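Local coordinates for terminase small subunit (Thermus phage G20c, PDB 6EJQ) that forms a nine-membered ring that probably binds the packaging initiation site of viral DNA and regulates the ATPase of the large terminase subunit, at the interface of chains A and B. Residues are numbered along the deposited sequence; one frame, centred on the assembly and turned at random. Chains: chain A/B, Terminase small subunit.

Contact 1: the interface of chains A and B. Residues chain A 112-113, 115-116; chain B 80, 83, 87, 118.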
ATOM      1  N   PRO A 112      -4.284  -2.289  20.943  1.00 43.38           N
ATOM      2  CA  PRO A 112      -5.231  -3.226  20.334  1.00 41.24           C
ATOM      3  C   PRO A 112      -4.907  -3.601  18.878  1.00 40.27           C
ATOM      4  O   PRO A 112      -5.024  -4.777  18.507  1.00 37.75           O
ATOM      5  CB  PRO A 112      -6.560  -2.472  20.426  1.00 41.95           C
ATOM      6  CG  PRO A 112      -6.429  -1.657  21.662  1.00 42.14           C
ATOM      7  CD  PRO A 112      -4.987  -1.232  21.696  1.00 42.84           C
ATOM      8  N   ALA A 113      -4.494  -2.607  18.088  1.00 39.01           N
ATOM      9  CA  ALA A 113      -4.046  -2.809  16.703  1.00 39.50           C
ATOM     10  C   ALA A 113      -2.885  -3.813  16.557  1.00 40.09           C
ATOM     11  O   ALA A 113      -2.864  -4.585  15.601  1.00 42.19           O
ATOM     12  CB  ALA A 113      -3.660  -1.474  16.069  1.00 37.20           C
ATOM     13  N   ILE A 115      -2.278  -6.348  18.620  1.00 35.15           N
ATOM     14  CA  ILE A 115      -2.826  -7.660  18.961  1.00 36.26           C
ATOM     15  C   ILE A 115      -3.579  -8.231  17.758  1.00 35.90           C
ATOM     16  O   ILE A 115      -3.394  -9.404  17.401  1.00 34.40           O
ATOM     17  CB  ILE A 115      -3.740  -7.595  20.223  1.00 37.06           C
ATOM     18  CG1 ILE A 115      -2.882  -7.332  21.467  1.00 40.29           C
ATOM     19  CG2 ILE A 115      -4.547  -8.882  20.402  1.00 35.44           C
ATOM     20  CD1 ILE A 115      -3.637  -6.925  22.722  1.00 40.77           C
ATOM     21  N   ALA A 116      -4.425  -7.400  17.151  1.00 35.41           N
ATOM     22  CA  ALA A 116      -5.164  -7.782  15.931  1.00 35.57           C
ATOM     23  C   ALA A 116      -4.215  -8.157  14.789  1.00 35.02           C
ATOM     24  O   ALA A 116      -4.407  -9.181  14.110  1.00 34.22           O
ATOM     25  CB  ALA A 116      -6.083  -6.658  15.495  1.00 36.11           C
TER
ATOM     26  N   LEU B  80     -10.696 -10.389  20.467  1.00 36.35           N
ATOM     27  CA  LEU B  80     -10.822  -9.064  19.881  1.00 37.89           C
ATOM     28  C   LEU B  80     -12.129  -8.375  20.255  1.00 39.40           C
ATOM     29  O   LEU B  80     -12.152  -7.157  20.424  1.00 42.29           O
ATOM     30  CB  LEU B  80     -10.671  -9.122  18.354  1.00 37.28           C
ATOM     31  CG  LEU B  80      -9.322  -9.586  17.794  1.00 38.57           C
ATOM     32  CD1 LEU B  80      -9.368  -9.472  16.278  1.00 40.05           C
ATOM     33  CD2 LEU B  80      -8.136  -8.803  18.347  1.00 38.35           C
ATOM     34  N   ILE B  83     -11.577  -6.956  23.736  1.00 42.24           N
ATOM     35  CA  ILE B  83     -10.765  -5.751  23.565  1.00 41.59           C
ATOM     36  C   ILE B  83     -11.613  -4.593  23.027  1.00 41.55           C
ATOM     37  O   ILE B  83     -11.503  -3.464  23.520  1.00 39.41           O
ATOM     38  CB  ILE B  83      -9.536  -6.012  22.663  1.00 39.56           C
ATOM     39  CG1 ILE B  83      -8.553  -6.942  23.398  1.00 38.75           C
ATOM     40  CG2 ILE B  83      -8.836  -4.704  22.299  1.00 39.12           C
ATOM     41  CD1 ILE B  83      -7.533  -7.618  22.506  1.00 38.54           C
ATOM     42  N   MET B  87     -12.154  -0.844  24.636  1.00 46.24           N
ATOM     43  CA  MET B  87     -11.887   0.378  23.851  1.00 46.87           C
ATOM     44  C   MET B  87     -13.052   1.360  23.912  1.00 46.66           C
ATOM     45  O   MET B  87     -12.845   2.543  24.160  1.00 48.67           O
ATOM     46  CB  MET B  87     -11.568   0.035  22.392  1.00 45.99           C
ATOM     47  CG  MET B  87     -10.234  -0.672  22.211  1.00 45.19           C
ATOM     48  SD  MET B  87     -10.023  -1.394  20.580  1.00 43.06           S
ATOM     49  CE  MET B  87      -9.624   0.068  19.639  1.00 42.58           C
ATOM     50  N   MET B 118     -10.624  -1.872  14.675  1.00 37.26           N
ATOM     51  CA  MET B 118     -10.902  -3.114  15.419  1.00 37.37           C
ATOM     52  C   MET B 118     -12.233  -3.731  15.004  1.00 37.51           C
ATOM     53  O   MET B 118     -12.313  -4.941  14.830  1.00 37.84           O
ATOM     54  CB  MET B 118     -10.889  -2.878  16.936  1.00 37.32           C
ATOM     55  CG  MET B 118     -11.061  -4.142  17.774  1.00 37.88           C
ATOM     56  SD  MET B 118      -9.775  -5.360  17.462  1.00 36.81           S
ATOM     57  CE  MET B 118      -8.422  -4.560  18.325  1.00 37.06           C
TER
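The backbone carbonyl oxygen of A:Pro112 meets the methyl tip of B:Met118, with O and CE 3.4 Å apart; as CE is a carbon, this is a van der Waals touch and not a hydrogen bond. Within chain A the same O lies 3.0 Å from N of A:Ala116, a spacing typical of a helix i to i+4 pair, so the methyl packs against a carbonyl of the first helical turn. CE also presses on the ring of A:Pro112, where its 3.5 Å separation from CB is slightly tighter than usual. The path of B:Met118 explains this reach: CG is anti to the backbone N (chi1 -175°), and bends at chi2 and chi3 then fold the chain back so that the methyl points at chain A.

Two more side chains of chain B also touch the proline ring. The thioether sulfur of B:Met87, SD, sits 3.6 Å from CB of A:Pro112, and its chain, extended through chi2 (167°), bends only at chi3, so that CE turns alongside the ring. B:Ile83 brings its CG2 branch to within 3.7 Å of CB of A:Pro112, the two side chains crossing obliquely. Its other branch has a separate task: CD1 lies 3.9 Å from CG2 of A:Ile115. One isoleucine thus bridges two residues about one helical turn apart in chain A, using a different methyl for each.

Further along, A:Ile115 and B:Leu80 run past each other in opposite directions, and CD2 of B:Leu80 comes 4.0 Å from CA of A:Ala116, with CB of that alanine also near. The small alanine side chain probably allows this methyl to approach the helix backbone itself.

In the fold, A:Pro112 is the first residue of helix 112-138. That helix start abuts a surface built from both long helices of chain B: B:Leu80, B:Ile83 and B:Met87 come from helix 59-95, and B:Met118 from helix 112-138.

Contact 2: the interface of chains A and B. Residues chain A 63, 136-137, 140; chain B 54-57.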
ATOM      1  N   ARG A  63       6.687 -31.194  -4.017  1.00 37.59           N
ATOM      2  CA  ARG A  63       5.822 -31.526  -2.872  1.00 39.63           C
ATOM      3  C   ARG A  63       6.617 -31.649  -1.569  1.00 40.24           C
ATOM      4  O   ARG A  63       6.122 -31.282  -0.512  1.00 39.11           O
ATOM      5  CB  ARG A  63       5.018 -32.807  -3.120  1.00 41.95           C
ATOM      6  CG  ARG A  63       3.807 -32.616  -4.019  1.00 43.15           C
ATOM      7  CD  ARG A  63       2.877 -33.821  -3.972  1.00 45.60           C
ATOM      8  NE  ARG A  63       3.448 -35.013  -4.610  1.00 46.74           N
ATOM      9  CZ  ARG A  63       3.458 -35.262  -5.924  1.00 45.57           C
ATOM     10  NH1 ARG A  63       2.941 -34.401  -6.801  1.00 46.49           N
ATOM     11  NH2 ARG A  63       3.996 -36.390  -6.371  1.00 45.87           N
ATOM     12  N   SER A 136      -0.933 -27.881  -4.741  1.00 46.58           N
ATOM     13  CA  SER A 136      -0.354 -29.204  -5.006  1.00 43.91           C
ATOM     14  C   SER A 136      -1.323 -30.165  -5.696  1.00 42.90           C
ATOM     15  O   SER A 136      -0.895 -30.963  -6.523  1.00 40.63           O
ATOM     16  CB  SER A 136       0.165 -29.868  -3.719  1.00 43.46           C
ATOM     17  OG  SER A 136       1.474 -29.443  -3.441  1.00 46.62           O
ATOM     18  N   LEU A 137      -2.605 -30.117  -5.338  1.00 41.79           N
ATOM     19  CA  LEU A 137      -3.613 -30.943  -6.013  1.00 43.71           C
ATOM     20  C   LEU A 137      -4.040 -30.341  -7.352  1.00 45.17           C
ATOM     21  O   LEU A 137      -4.222 -31.069  -8.322  1.00 41.18           O
ATOM     22  CB  LEU A 137      -4.844 -31.148  -5.139  1.00 42.90           C
ATOM     23  CG  LEU A 137      -4.630 -31.898  -3.829  1.00 43.99           C
ATOM     24  CD1 LEU A 137      -5.943 -32.010  -3.063  1.00 43.47           C
ATOM     25  CD2 LEU A 137      -4.025 -33.269  -4.079  1.00 44.11           C
ATOM     26  N   LEU A 140      -2.348 -31.210 -10.762  1.00 54.28           N
ATOM     27  CA  LEU A 140      -2.695 -32.478 -11.412  1.00 57.44           C
ATOM     28  C   LEU A 140      -3.722 -32.302 -12.536  1.00 63.33           C
ATOM     29  O   LEU A 140      -3.643 -32.980 -13.560  1.00 64.16           O
ATOM     30  CB  LEU A 140      -3.261 -33.481 -10.391  1.00 53.13           C
ATOM     31  CG  LEU A 140      -2.385 -33.875  -9.196  1.00 52.62           C
ATOM     32  CD1 LEU A 140      -3.090 -34.892  -8.311  1.00 51.83           C
ATOM     33  CD2 LEU A 140      -1.041 -34.418  -9.649  1.00 54.81           C
TER
ATOM     34  N   SER B  54       6.787 -35.705   0.806  1.00 51.59           N
ATOM     35  CA  SER B  54       6.507 -35.599  -0.621  1.00 51.87           C
ATOM     36  C   SER B  54       5.175 -36.241  -1.000  1.00 50.03           C
ATOM     37  O   SER B  54       4.827 -36.269  -2.182  1.00 51.28           O
ATOM     38  CB  SER B  54       7.646 -36.224  -1.438  1.00 51.96           C
ATOM     39  OG  SER B  54       7.593 -37.638  -1.411  1.00 56.70           O
ATOM     40  N   ALA B  55       4.435 -36.760  -0.017  1.00 49.86           N
ATOM     41  CA  ALA B  55       3.137 -37.382  -0.275  1.00 49.37           C
ATOM     42  C   ALA B  55       2.157 -36.389  -0.853  1.00 49.01           C
ATOM     43  O   ALA B  55       2.110 -35.228  -0.448  1.00 48.11           O
ATOM     44  CB  ALA B  55       2.550 -37.968   1.000  1.00 49.69           C
ATOM     45  N   LEU B  56       1.371 -36.867  -1.803  1.00 50.36           N
ATOM     46  CA  LEU B  56       0.255 -36.114  -2.336  1.00 50.44           C
ATOM     47  C   LEU B  56      -0.726 -35.813  -1.198  1.00 48.10           C
ATOM     48  O   LEU B  56      -1.073 -36.722  -0.444  1.00 48.77           O
ATOM     49  CB  LEU B  56      -0.443 -36.931  -3.430  1.00 52.80           C
ATOM     50  CG  LEU B  56      -1.222 -36.179  -4.497  1.00 56.58           C
ATOM     51  CD1 LEU B  56      -0.326 -35.228  -5.284  1.00 56.61           C
ATOM     52  CD2 LEU B  56      -1.877 -37.191  -5.428  1.00 59.83           C
ATOM     53  N   PRO B  57      -1.161 -34.542  -1.054  1.00 48.36           N
ATOM     54  CA  PRO B  57      -2.182 -34.235  -0.044  1.00 46.40           C
ATOM     55  C   PRO B  57      -3.560 -34.826  -0.330  1.00 46.23           C
ATOM     56  O   PRO B  57      -3.823 -35.355  -1.413  1.00 45.88           O
ATOM     57  CB  PRO B  57      -2.257 -32.702  -0.028  1.00 47.33           C
ATOM     58  CG  PRO B  57      -1.498 -32.224  -1.199  1.00 48.54           C
ATOM     59  CD  PRO B  57      -0.643 -33.331  -1.720  1.00 48.38           C
TER
HETATM   60  O   HOH W   1       4.324 -38.517  -4.195  1.00 50.03           O
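On one face of the A:Arg63 guanidinium lies the CD1 methyl of B:Leu56, 3.4 Å above the plane and displaced toward the rim. At an edge, in the guanidinium plane, sits the backbone carbonyl oxygen of B:Ser54. NE of A:Arg63 donates a hydrogen bond to this O over 3.1 Å, with 152° at the hydrogen; the donor is tilted 29° from the carbonyl plane. Water 1 bridges the same groups, its O 3.1 Å from NH2 of A:Arg63 and 3.1 Å from O of B:Ser54, and probably reinforces the link. The carbonyl is therefore approached directly by NE and indirectly from NH2, which should help fix the rotation of the guanidinium. A bend in the arginine chain at chi3 (-70°) turns NE toward the oxygen while CD stays against B:Leu56.

B:Leu56 also faces the end of chain A. Its CD2 meets CD1 of A:Leu140 tip to tip at 3.9 Å, while its CD1, besides lying on the arginine, is also near A:Leu140. Beside it, B:Pro57 and A:Leu137 slide past each other in opposite directions. CD2 of A:Leu137 lies 3.4 Å from the carbonyl oxygen of B:Pro57, a close nonbonded contact, while the ring's CG touches CB of A:Ser136 at 3.8 Å.

The chain B residues belong to the short connector between helix 39-53 and helix 59-95. Held between the start of helix 59-95 of chain A and the C-terminal end of that chain, this connector is tied to the neighbouring subunit, which probably helps set how the N-terminal helices are placed around the nonameric ring.

About 38 Å separates the C-alpha centres of contact 1 and contact 2. Helix 112-138 of chain A serves both, by its first turns in contact 1 and its last turns in contact 2, while B:Met118 brings the chain B copy into contact 1. Helix 59-95 takes part twice, through different subunits: its later half in chain B at contact 1, its beginning in chain A at contact 2. By the repeat of the ring, both helices face a neighbour on each side. Mainly apolar packing in contact 1 and a mixed patch at contact 2 fasten the pair at distant points, which should limit rocking between subunits.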